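Side-chain contacts in endoglucanase (Thermotoga maritima, PDB 1VHO), which probably acts as a metal-dependent aminopeptidase of the M42 peptidase family, working with two divalent cations per subunit, although it carries the name endoglucanase: residues G8-E13 with V28-S33; A170-A175 with Y307-V312; C177-K182 with I224-T229; L305-M308 with E313-D316. All coordinates share one frame; numbering follows the deposited sequence.

Interaction 1 of 4, residues G8-E13 with V28-S33; sequences GKLLME and VSYIKS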
loop_
_atom_site.group_PDB
_atom_site.type_symbol
_atom_site.label_atom_id
_atom_site.label_comp_id
_atom_site.label_asym_id
_atom_site.label_seq_id
_atom_site.Cartn_x
_atom_site.Cartn_y
_atom_site.Cartn_z
ATOM N N GLY A 8 5.782 3.439 -14.081
ATOM C CA GLY A 8 6.796 4.013 -13.168
ATOM C C GLY A 8 6.342 5.345 -12.638
ATOM O O GLY A 8 6.453 5.645 -11.411
ATOM N N LYS A 9 5.825 6.200 -13.509
ATOM C CA LYS A 9 5.337 7.516 -13.072
ATOM C C LYS A 9 4.139 7.405 -12.127
ATOM O O LYS A 9 4.046 8.198 -11.191
ATOM C CB LYS A 9 4.969 8.415 -14.248
ATOM C CG LYS A 9 4.486 9.806 -13.842
ATOM C CD LYS A 9 5.536 10.543 -13.004
ATOM C CE LYS A 9 5.536 12.045 -13.346
ATOM N NZ LYS A 9 4.769 12.810 -12.301
ATOM N N LEU A 10 3.210 6.486 -12.379
ATOM C CA LEU A 10 2.046 6.287 -11.519
ATOM C C LEU A 10 2.521 5.884 -10.109
ATOM O O LEU A 10 1.964 6.329 -9.107
ATOM C CB LEU A 10 1.139 5.171 -12.062
ATOM C CG LEU A 10 0.021 4.639 -11.151
ATOM C CD1 LEU A 10 -1.029 5.680 -10.860
ATOM C CD2 LEU A 10 -0.636 3.424 -11.854
ATOM N N LEU A 11 3.480 4.953 -10.068
ATOM C CA LEU A 11 4.043 4.513 -8.786
ATOM C C LEU A 11 4.735 5.678 -8.080
ATOM O O LEU A 11 4.544 5.756 -6.844
ATOM C CB LEU A 11 5.016 3.355 -9.029
ATOM C CG LEU A 11 4.323 2.043 -9.474
ATOM C CD1 LEU A 11 5.398 1.035 -9.921
ATOM C CD2 LEU A 11 3.494 1.458 -8.328
HETATM N N MSE A 12 5.518 6.489 -8.748
HETATM C CA MSE A 12 6.146 7.636 -8.052
HETATM C C MSE A 12 5.122 8.608 -7.507
HETATM O O MSE A 12 5.193 9.066 -6.327
HETATM C CB MSE A 12 7.112 8.334 -9.041
HETATM C CG MSE A 12 8.387 7.511 -9.229
HETATM SE SE MSE A 12 9.644 8.562 -10.242
HETATM C CE MSE A 12 8.800 8.500 -11.930
ATOM N N GLU A 13 4.036 8.848 -8.264
ATOM C CA GLU A 13 3.018 9.788 -7.799
ATOM C C GLU A 13 2.288 9.200 -6.579
ATOM O O GLU A 13 2.042 9.960 -5.640
ATOM C CB GLU A 13 1.999 10.171 -8.887
ATOM C CG GLU A 13 2.665 10.948 -10.016
ATOM C CD GLU A 13 1.672 11.561 -11.010
ATOM O OE1 GLU A 13 0.471 11.283 -11.049
ATOM O OE2 GLU A 13 2.146 12.372 -11.818
ATOM N N VAL A 28 -6.812 8.668 -1.555
ATOM C CA VAL A 28 -8.071 8.159 -2.144
ATOM C C VAL A 28 -8.607 9.104 -3.182
ATOM O O VAL A 28 -9.125 8.679 -4.252
ATOM C CB VAL A 28 -9.112 7.904 -1.027
ATOM C CG1 VAL A 28 -10.484 7.590 -1.629
ATOM C CG2 VAL A 28 -8.692 6.738 -0.136
ATOM N N SER A 29 -8.490 10.427 -2.962
ATOM C CA SER A 29 -8.972 11.390 -3.969
ATOM C C SER A 29 -8.183 11.236 -5.249
ATOM O O SER A 29 -8.731 11.307 -6.359
ATOM C CB SER A 29 -8.786 12.847 -3.457
ATOM O OG SER A 29 -9.200 13.709 -4.507
ATOM N N TYR A 30 -6.852 11.017 -5.116
ATOM C CA TYR A 30 -6.055 10.803 -6.337
ATOM C C TYR A 30 -6.479 9.520 -7.054
ATOM O O TYR A 30 -6.645 9.514 -8.284
ATOM C CB TYR A 30 -4.566 10.707 -5.936
ATOM C CG TYR A 30 -3.601 10.386 -7.061
ATOM C CD1 TYR A 30 -3.407 9.032 -7.415
ATOM C CD2 TYR A 30 -2.951 11.332 -7.788
ATOM C CE1 TYR A 30 -2.539 8.691 -8.445
ATOM C CE2 TYR A 30 -2.065 11.011 -8.821
ATOM C CZ TYR A 30 -1.882 9.666 -9.135
ATOM O OH TYR A 30 -1.034 9.353 -10.170
ATOM N N ILE A 31 -6.601 8.413 -6.311
ATOM C CA ILE A 31 -6.961 7.130 -6.961
ATOM C C ILE A 31 -8.345 7.245 -7.590
ATOM O O ILE A 31 -8.520 6.783 -8.715
ATOM C CB ILE A 31 -6.941 5.973 -5.948
ATOM C CG1 ILE A 31 -5.509 5.822 -5.393
ATOM C CG2 ILE A 31 -7.467 4.670 -6.534
ATOM C CD1 ILE A 31 -5.467 4.921 -4.160
ATOM N N LYS A 32 -9.282 7.886 -6.896
ATOM C CA LYS A 32 -10.623 8.072 -7.469
ATOM C C LYS A 32 -10.549 8.759 -8.811
ATOM O O LYS A 32 -11.170 8.345 -9.816
ATOM C CB LYS A 32 -11.534 8.816 -6.492
ATOM C CG LYS A 32 -12.921 9.097 -7.030
ATOM C CD LYS A 32 -13.796 9.786 -5.981
ATOM C CE LYS A 32 -15.207 10.009 -6.549
ATOM N NZ LYS A 32 -15.149 10.749 -7.853
ATOM N N SER A 33 -9.727 9.805 -8.935
ATOM C CA SER A 33 -9.602 10.502 -10.207
ATOM C C SER A 33 -8.924 9.716 -11.304
ATOM O O SER A 33 -9.299 9.902 -12.509
ATOM C CB SER A 33 -8.896 11.838 -9.928
ATOM O OG SER A 33 -8.896 12.680 -11.036
#

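Interaction 2 of 4, residues A170-A175 with Y307-V312; sequences ALDNRA and YMHTPV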
loop_
_atom_site.group_PDB
_atom_site.type_symbol
_atom_site.label_atom_id
_atom_site.label_comp_id
_atom_site.label_asym_id
_atom_site.label_seq_id
_atom_site.Cartn_x
_atom_site.Cartn_y
_atom_site.Cartn_z
ATOM N N ALA A 170 6.421 4.246 1.304
ATOM C CA ALA A 170 5.080 3.637 1.222
ATOM C C ALA A 170 4.753 2.766 0.040
ATOM O O ALA A 170 3.553 2.398 -0.117
ATOM C CB ALA A 170 4.013 4.764 1.276
ATOM N N LEU A 171 5.749 2.230 -0.666
ATOM C CA LEU A 171 5.412 1.304 -1.760
ATOM C C LEU A 171 4.859 0.007 -1.266
ATOM O O LEU A 171 4.159 -0.713 -1.993
ATOM C CB LEU A 171 6.633 1.154 -2.695
ATOM C CG LEU A 171 6.999 2.403 -3.477
ATOM C CD1 LEU A 171 8.419 2.323 -4.046
ATOM C CD2 LEU A 171 6.031 2.678 -4.629
ATOM N N ASP A 172 5.093 -0.397 0.014
ATOM C CA ASP A 172 4.538 -1.622 0.533
ATOM C C ASP A 172 3.013 -1.643 0.398
ATOM O O ASP A 172 2.432 -2.729 0.465
ATOM C CB ASP A 172 5.022 -1.948 1.953
ATOM C CG ASP A 172 4.810 -0.757 2.889
ATOM O OD1 ASP A 172 3.656 -0.353 3.082
ATOM O OD2 ASP A 172 5.798 -0.186 3.371
ATOM N N ASN A 173 2.348 -0.470 0.320
ATOM C CA ASN A 173 0.924 -0.465 0.032
ATOM C C ASN A 173 0.660 0.205 -1.333
ATOM O O ASN A 173 -0.198 -0.206 -2.122
ATOM C CB ASN A 173 0.127 0.340 1.093
ATOM C CG ASN A 173 -0.008 -0.458 2.379
ATOM O OD1 ASN A 173 0.029 -1.702 2.325
ATOM N ND2 ASN A 173 -0.317 0.202 3.496
ATOM N N ARG A 174 1.422 1.264 -1.638
ATOM C CA ARG A 174 1.171 2.032 -2.876
ATOM C C ARG A 174 1.471 1.249 -4.165
ATOM O O ARG A 174 0.784 1.471 -5.177
ATOM C CB ARG A 174 1.852 3.374 -2.858
ATOM C CG ARG A 174 1.470 4.319 -1.691
ATOM C CD ARG A 174 0.048 4.902 -1.835
ATOM N NE ARG A 174 -0.353 5.361 -0.498
ATOM C CZ ARG A 174 0.164 6.361 0.197
ATOM N NH1 ARG A 174 1.137 7.141 -0.286
ATOM N NH2 ARG A 174 -0.273 6.503 1.477
ATOM N N ALA A 175 2.405 0.299 -4.128
ATOM C CA ALA A 175 2.645 -0.482 -5.367
ATOM C C ALA A 175 1.400 -1.302 -5.665
ATOM O O ALA A 175 1.014 -1.392 -6.838
ATOM C CB ALA A 175 3.842 -1.415 -5.187
ATOM N N TYR A 307 13.999 -3.543 0.623
ATOM C CA TYR A 307 14.187 -2.479 1.612
ATOM C C TYR A 307 12.875 -2.117 2.298
ATOM O O TYR A 307 12.516 -0.973 2.550
ATOM C CB TYR A 307 14.919 -1.244 1.071
ATOM C CG TYR A 307 16.132 -1.610 0.235
ATOM C CD1 TYR A 307 17.197 -2.314 0.756
ATOM C CD2 TYR A 307 16.137 -1.277 -1.125
ATOM C CE1 TYR A 307 18.280 -2.664 -0.062
ATOM C CE2 TYR A 307 17.191 -1.625 -1.945
ATOM C CZ TYR A 307 18.250 -2.332 -1.400
ATOM O OH TYR A 307 19.302 -2.668 -2.214
HETATM N N MSE A 308 12.118 -3.172 2.599
HETATM C CA MSE A 308 10.840 -3.103 3.266
HETATM C C MSE A 308 10.901 -2.160 4.471
HETATM O O MSE A 308 11.886 -2.216 5.202
HETATM C CB MSE A 308 10.536 -4.500 3.871
HETATM C CG MSE A 308 9.152 -4.551 4.504
HETATM SE SE MSE A 308 7.809 -4.583 3.136
HETATM C CE MSE A 308 8.237 -6.224 2.250
ATOM N N HIS A 309 9.855 -1.387 4.704
ATOM C CA HIS A 309 9.806 -0.495 5.845
ATOM C C HIS A 309 10.963 0.474 5.968
ATOM O O HIS A 309 11.601 0.498 7.056
ATOM C CB HIS A 309 9.721 -1.322 7.151
ATOM C CG HIS A 309 8.538 -2.245 7.180
ATOM N ND1 HIS A 309 8.657 -3.588 7.486
ATOM C CD2 HIS A 309 7.226 -2.029 6.940
ATOM C CE1 HIS A 309 7.469 -4.156 7.439
ATOM N NE2 HIS A 309 6.587 -3.232 7.115
ATOM N N THR A 310 11.409 1.108 4.899
ATOM C CA THR A 310 12.452 2.143 4.954
ATOM C C THR A 310 11.896 3.270 4.036
ATOM O O THR A 310 10.918 2.987 3.365
ATOM C CB THR A 310 13.819 1.764 4.394
ATOM O OG1 THR A 310 13.717 1.555 2.951
ATOM C CG2 THR A 310 14.385 0.505 5.048
ATOM N N PRO A 311 12.488 4.432 3.998
ATOM C CA PRO A 311 11.991 5.492 3.097
ATOM C C PRO A 311 12.305 5.170 1.643
ATOM O O PRO A 311 11.816 5.855 0.721
ATOM C CB PRO A 311 12.791 6.734 3.517
ATOM C CG PRO A 311 13.148 6.451 4.973
ATOM C CD PRO A 311 13.535 4.950 4.892
ATOM N N VAL A 312 13.202 4.243 1.374
ATOM C CA VAL A 312 13.622 3.887 0.022
ATOM C C VAL A 312 13.270 2.465 -0.401
ATOM O O VAL A 312 14.091 1.715 -0.962
ATOM C CB VAL A 312 15.117 4.175 -0.208
ATOM C CG1 VAL A 312 15.358 5.681 -0.225
ATOM C CG2 VAL A 312 15.960 3.500 0.868
HETATM O O HOH W 1 8.201 3.408 3.369
#

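Interaction 3 of 4, residues C177-K182 with I224-T229; sequences CGVLVK and IVMDVT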
loop_
_atom_site.group_PDB
_atom_site.type_symbol
_atom_site.label_atom_id
_atom_site.label_comp_id
_atom_site.label_asym_id
_atom_site.label_seq_id
_atom_site.Cartn_x
_atom_site.Cartn_y
_atom_site.Cartn_z
ATOM N N CYS A 177 -1.738 -0.498 -4.848
ATOM C CA CYS A 177 -2.720 0.456 -5.336
ATOM C C CYS A 177 -2.435 0.638 -6.852
ATOM O O CYS A 177 -3.407 0.617 -7.607
ATOM C CB CYS A 177 -2.557 1.862 -4.663
ATOM S SG CYS A 177 -3.131 1.745 -2.912
ATOM N N GLY A 178 -1.207 0.777 -7.244
ATOM C CA GLY A 178 -0.783 0.951 -8.645
ATOM C C GLY A 178 -1.255 -0.283 -9.475
ATOM O O GLY A 178 -1.776 -0.139 -10.573
ATOM N N VAL A 179 -1.063 -1.487 -8.937
ATOM C CA VAL A 179 -1.508 -2.699 -9.668
ATOM C C VAL A 179 -3.013 -2.612 -9.944
ATOM O O VAL A 179 -3.498 -2.800 -11.063
ATOM C CB VAL A 179 -1.313 -3.976 -8.803
ATOM C CG1 VAL A 179 -2.029 -5.185 -9.508
ATOM C CG2 VAL A 179 0.135 -4.299 -8.556
ATOM N N LEU A 180 -3.791 -2.240 -8.907
ATOM C CA LEU A 180 -5.251 -2.210 -9.096
ATOM C C LEU A 180 -5.694 -1.115 -10.043
ATOM O O LEU A 180 -6.689 -1.311 -10.788
ATOM C CB LEU A 180 -5.953 -2.188 -7.734
ATOM C CG LEU A 180 -5.620 -3.419 -6.842
ATOM C CD1 LEU A 180 -6.567 -3.430 -5.648
ATOM C CD2 LEU A 180 -5.811 -4.716 -7.660
ATOM N N VAL A 181 -4.974 0.014 -10.031
ATOM C CA VAL A 181 -5.334 1.090 -11.008
ATOM C C VAL A 181 -5.076 0.560 -12.423
ATOM O O VAL A 181 -5.944 0.732 -13.326
ATOM C CB VAL A 181 -4.479 2.346 -10.744
ATOM C CG1 VAL A 181 -4.601 3.335 -11.924
ATOM C CG2 VAL A 181 -4.975 3.030 -9.459
ATOM N N LYS A 182 -3.939 -0.104 -12.611
ATOM C CA LYS A 182 -3.589 -0.656 -13.946
ATOM C C LYS A 182 -4.564 -1.760 -14.353
ATOM O O LYS A 182 -4.885 -1.901 -15.551
ATOM C CB LYS A 182 -2.142 -1.125 -13.987
ATOM C CG LYS A 182 -1.098 0.004 -13.886
ATOM C CD LYS A 182 -1.155 0.991 -15.052
ATOM C CE LYS A 182 -0.564 0.424 -16.319
ATOM N NZ LYS A 182 -0.537 1.414 -17.418
ATOM N N ILE A 224 -8.965 -11.676 -4.554
ATOM C CA ILE A 224 -7.496 -11.723 -4.671
ATOM C C ILE A 224 -6.983 -10.546 -3.809
ATOM O O ILE A 224 -7.326 -9.404 -4.086
ATOM C CB ILE A 224 -7.020 -11.661 -6.109
ATOM C CG1 ILE A 224 -7.750 -12.745 -6.973
ATOM C CG2 ILE A 224 -5.500 -11.865 -6.158
ATOM C CD1 ILE A 224 -7.099 -12.845 -8.391
ATOM N N VAL A 225 -6.217 -10.855 -2.784
ATOM C CA VAL A 225 -5.694 -9.836 -1.870
ATOM C C VAL A 225 -4.268 -9.513 -2.293
ATOM O O VAL A 225 -3.481 -10.420 -2.494
ATOM C CB VAL A 225 -5.691 -10.323 -0.403
ATOM C CG1 VAL A 225 -4.936 -9.394 0.523
ATOM C CG2 VAL A 225 -7.123 -10.529 0.079
HETATM N N MSE A 226 -3.945 -8.219 -2.352
HETATM C CA MSE A 226 -2.612 -7.818 -2.764
HETATM C C MSE A 226 -1.719 -7.640 -1.531
HETATM O O MSE A 226 -2.178 -7.061 -0.541
HETATM C CB MSE A 226 -2.688 -6.423 -3.417
HETATM C CG MSE A 226 -3.538 -6.284 -4.650
HETATM SE SE MSE A 226 -2.692 -7.175 -6.124
HETATM C CE MSE A 226 -3.509 -8.901 -5.976
ATOM N N ASP A 227 -0.441 -7.909 -1.712
ATOM C CA ASP A 227 0.497 -7.669 -0.616
ATOM C C ASP A 227 1.866 -7.461 -1.272
ATOM O O ASP A 227 1.946 -7.350 -2.502
ATOM C CB ASP A 227 0.533 -8.852 0.348
ATOM C CG ASP A 227 0.907 -8.461 1.770
ATOM O OD1 ASP A 227 1.500 -7.386 2.020
ATOM O OD2 ASP A 227 0.597 -9.245 2.692
ATOM N N VAL A 228 2.892 -7.317 -0.457
ATOM C CA VAL A 228 4.252 -7.192 -0.980
ATOM C C VAL A 228 5.113 -8.210 -0.206
ATOM O O VAL A 228 4.705 -8.611 0.897
ATOM C CB VAL A 228 4.885 -5.797 -0.826
ATOM C CG1 VAL A 228 4.179 -4.794 -1.781
ATOM C CG2 VAL A 228 4.724 -5.338 0.617
ATOM N N THR A 229 6.229 -8.592 -0.807
ATOM C CA THR A 229 7.105 -9.542 -0.086
ATOM C C THR A 229 8.525 -9.421 -0.588
ATOM O O THR A 229 8.831 -8.846 -1.622
ATOM C CB THR A 229 6.613 -10.985 -0.414
ATOM O OG1 THR A 229 7.216 -11.931 0.476
ATOM C CG2 THR A 229 7.013 -11.381 -1.842
#

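Interaction 4 of 4, residues L305-M308 with E313-D316; sequences LKYM and EMVD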
loop_
_atom_site.group_PDB
_atom_site.type_symbol
_atom_site.label_atom_id
_atom_site.label_comp_id
_atom_site.label_asym_id
_atom_site.label_seq_id
_atom_site.Cartn_x
_atom_site.Cartn_y
_atom_site.Cartn_z
ATOM N N LEU A 305 9.350 -6.586 -3.194
ATOM C CA LEU A 305 9.777 -5.209 -2.798
ATOM C C LEU A 305 11.058 -5.344 -2.022
ATOM O O LEU A 305 11.199 -6.223 -1.169
ATOM C CB LEU A 305 8.617 -4.614 -1.992
ATOM C CG LEU A 305 8.784 -3.218 -1.401
ATOM C CD1 LEU A 305 7.389 -2.637 -1.165
ATOM C CD2 LEU A 305 9.558 -3.246 -0.081
ATOM N N LYS A 306 12.022 -4.463 -2.256
ATOM C CA LYS A 306 13.278 -4.539 -1.493
ATOM C C LYS A 306 13.353 -3.384 -0.525
ATOM O O LYS A 306 12.803 -2.303 -0.784
ATOM C CB LYS A 306 14.400 -4.517 -2.548
ATOM C CG LYS A 306 15.751 -5.031 -2.078
ATOM C CD LYS A 306 16.724 -5.058 -3.263
ATOM C CE LYS A 306 17.816 -6.088 -3.074
ATOM N NZ LYS A 306 18.887 -5.624 -2.145
ATOM N N TYR A 307 13.999 -3.543 0.623
ATOM C CA TYR A 307 14.187 -2.479 1.612
ATOM C C TYR A 307 12.875 -2.117 2.298
ATOM O O TYR A 307 12.516 -0.973 2.550
ATOM C CB TYR A 307 14.919 -1.244 1.071
ATOM C CG TYR A 307 16.132 -1.610 0.235
ATOM C CD1 TYR A 307 17.197 -2.314 0.756
ATOM C CD2 TYR A 307 16.137 -1.277 -1.125
ATOM C CE1 TYR A 307 18.280 -2.664 -0.062
ATOM C CE2 TYR A 307 17.191 -1.625 -1.945
ATOM C CZ TYR A 307 18.250 -2.332 -1.400
ATOM O OH TYR A 307 19.302 -2.668 -2.214
HETATM N N MSE A 308 12.118 -3.172 2.599
HETATM C CA MSE A 308 10.840 -3.103 3.266
HETATM C C MSE A 308 10.901 -2.160 4.471
HETATM O O MSE A 308 11.886 -2.216 5.202
HETATM C CB MSE A 308 10.536 -4.500 3.871
HETATM C CG MSE A 308 9.152 -4.551 4.504
HETATM SE SE MSE A 308 7.809 -4.583 3.136
HETATM C CE MSE A 308 8.237 -6.224 2.250
ATOM N N GLU A 313 11.985 2.090 -0.168
ATOM C CA GLU A 313 11.547 0.776 -0.657
ATOM C C GLU A 313 11.770 0.774 -2.170
ATOM O O GLU A 313 11.585 1.816 -2.772
ATOM C CB GLU A 313 10.049 0.551 -0.381
ATOM C CG GLU A 313 9.884 0.443 1.177
ATOM C CD GLU A 313 8.427 0.279 1.569
ATOM O OE1 GLU A 313 7.549 0.760 0.849
ATOM O OE2 GLU A 313 8.170 -0.314 2.655
HETATM N N MSE A 314 11.974 -0.390 -2.757
HETATM C CA MSE A 314 12.219 -0.439 -4.200
HETATM C C MSE A 314 11.375 -1.512 -4.863
HETATM O O MSE A 314 11.260 -2.622 -4.322
HETATM C CB MSE A 314 13.723 -0.815 -4.400
HETATM C CG MSE A 314 14.043 -0.960 -5.909
HETATM SE SE MSE A 314 15.871 -1.569 -6.106
HETATM C CE MSE A 314 16.808 0.033 -5.655
ATOM N N VAL A 315 10.684 -1.162 -5.935
ATOM C CA VAL A 315 9.870 -2.151 -6.657
ATOM C C VAL A 315 10.240 -2.043 -8.158
ATOM O O VAL A 315 10.780 -1.012 -8.615
ATOM C CB VAL A 315 8.362 -1.922 -6.545
ATOM C CG1 VAL A 315 7.904 -2.098 -5.079
ATOM C CG2 VAL A 315 7.979 -0.532 -7.056
ATOM N N ASP A 316 9.919 -3.115 -8.882
ATOM C CA ASP A 316 10.123 -3.114 -10.332
ATOM C C ASP A 316 8.785 -2.864 -10.985
ATOM O O ASP A 316 7.861 -3.689 -10.868
ATOM C CB ASP A 316 10.636 -4.539 -10.734
ATOM C CG ASP A 316 11.124 -4.543 -12.173
ATOM O OD1 ASP A 316 10.424 -3.947 -13.023
ATOM O OD2 ASP A 316 12.227 -5.069 -12.444
#

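Interaction 1 of 4, residues G8-E13 with V28-S33
Glu13 and Tyr30 look at each other across two neighbouring helices, 7-16 and 25-35, with their CA atoms 9.2 Å apart; the CA atoms of Leu10 and Ile31 are 10.1 Å apart. At that spacing the ring of Tyr30 does the bridging. Its CG stands anti to the backbone N (chi1 176°), which throws the phenol straight toward the other helix, and OH donates a 2.6 Å hydrogen bond to OE1 of Glu13. The oxygen lies in the ring plane, at the edge, and receives the bond on its anti lone pair, while the carboxylate plane is turned 76° from that of the ring. The other oxygen, OE2, is held from Lys9 by a salt bridge, NZ to OE2 2.7 Å, so both arms of the carboxylate are fixed. Leu10 CD1 comes in at the CE1 edge, near the ring plane, 3.7 Å from OH of Tyr30. With an alanine at Glu13, the Tyr30 hydroxyl and the Lys9 ammonium are likely to lose the partner they share. Leu10 also rests on helix 171-187, and Ile31 on Leu50 of strand 50-54: this is helix-helix packing on one side of the mixed sheet of an alpha/beta fold, away from the predicted metal site.

Interaction 2 of 4, residues A170-A175 with Y307-V312
Asp172 meets the loop through two neighbours: its CB lies 4.0 Å from SE of the selenomethionine Met308, and its OD2 stands 4.3 Å from CD2 of His309, oblique to the imidazole ring. Carboxylate and imidazole do not bond directly, OD2 of Asp172 and NE2 of His309 being 4.9 Å apart, too far for both atoms to hold one ion as they stand. Asp172 is predicted to bridge both zinc ions and His309 to bind the second, as in the two-metal centre of M42 aminopeptidases, with Asp227 and His67 nearby. The Met308 chain is bent twice beyond CG, bringing SE against CB of Asp172, while its CG lies against one face of the His309 ring, off toward the rim. The Asp172 carboxylate sits at the start of helix 171-187 with CG between the backbone N and the carbonyl carbon (chi1 52°), and a salt bridge from Arg281 to OD1 steadies it. Ala170 is the N-cap residue there; its O takes bonds from both Asn173 N and Arg174 N. Its own N donates to a water, 2.9 Å away, that in turn donates to Thr310 O at 2.7 Å, tying the helix start to the loop. Farther out, the loop braces itself: Thr310 OG1 donates to Tyr307 O at 2.8 Å and accepts from Val312 N in an ST turn. Within the helical segment, the Arg174 guanidinium turns one face to Ala170 CB, and its NH2 forms a salt bridge with Glu70.

Interaction 3 of 4, residues C177-K182 with I224-T229
Met226, a selenomethionine, lies across two successive residues of the helix opposite. Its SE sits 4.0 Å from CG1 of Val179, and its CG is 4.1 Å from CD2 of Leu180, so the valine takes the heavy atom and the leucine the root of the chain. CG of Met226 is anti to the carbonyl carbon, and the chain then bends at chi2 (-71°) and again at chi3 instead of stretching out, which keeps selenium beside the helix. Both approaches are oblique. Helix 171-187 thereby packs on strand 222-229, a central parallel strand of the mixed sheet, whose backbone pairs with strands 61-67 and 297-304. Leu323 of helix 317-333 touches both Val179 and Met226 and completes the cluster. Asp227, next to Met226 in the strand, is predicted to bind the first zinc; its OD1 forms a salt bridge with Arg281 and also takes a weak bond from Val228 N. The side chains that touch between helix and strand are wholly apolar and buried, so they are held by van der Waals packing rather than by directed bonds.

Interaction 4 of 4, residues L305-M308 with E313-D316
Lys306 and Met314 form a single antiparallel bridge, a hydrogen-bonded pair with CA atoms 5.0 Å apart, in which each backbone N donates to the other's O. The bridge closes the loop that carries His309 and adds 305-308 beside strand 313-315, whose other edge pairs with strand 165-168 in a small antiparallel sheet. Both bonds measure 2.9 Å, Lys306 N to Met314 O and Met314 N to Lys306 O, and the first is the straighter, at 166° against 147°. Contacts from Leu305 CA to Met314 O and from Glu313 CA to Lys306 O flank them. On one face Leu305 fits between two residues of the strand: CD2 approaches CB of Glu313 at 3.8 Å, and CG lies 3.9 Å from CG1 of Val315. Glu313, extended beyond CG (chi2 177°), runs past Tyr307 O and carries its buried carboxylate to two backbone donors, OE1 taking the N-H of Asp172 and OE2 that of His309. Replacing Glu313 by an alanine is likely to leave the amides of Asp172 and His309 without this acceptor and loosen the link between two predicted metal-binding residues. The opposite face holds Lys306, Tyr307 and Met314. The selenomethionine lies alongside Tyr307, pointing the same way, its CE 4.1 Å from CE2 at the ring edge. Lys306 crosses the phenol instead, CG 3.6 Å above the ring centre, and then bends at its end so that NZ donates to the Tyr307 OH at 3.0 Å.

In the fold
One alpha/beta body round the mixed sheet holds the contacts, interaction 4 on the small three-stranded sheet beside it. Interaction 1 comes first along the chain; interaction 3 forms within the long excursion spanned by interaction 2, and interaction 4 comes after interaction 3 and overlaps the second segment of interaction 2. Interactions 2 and 3 share helix 171-187, their centres 13 Å apart, and helix 7-16 of interaction 1 packs on it through Leu10 and Leu11. Interactions 2 and 4 have centres 6 Å apart. Thr229 O and Leu305 N probably bond, joining 3 to 4. The predicted metal ligands Asp172, Asp227 and His309 are thus joined by contacts that probably help to position them, interaction 1 lying farther off.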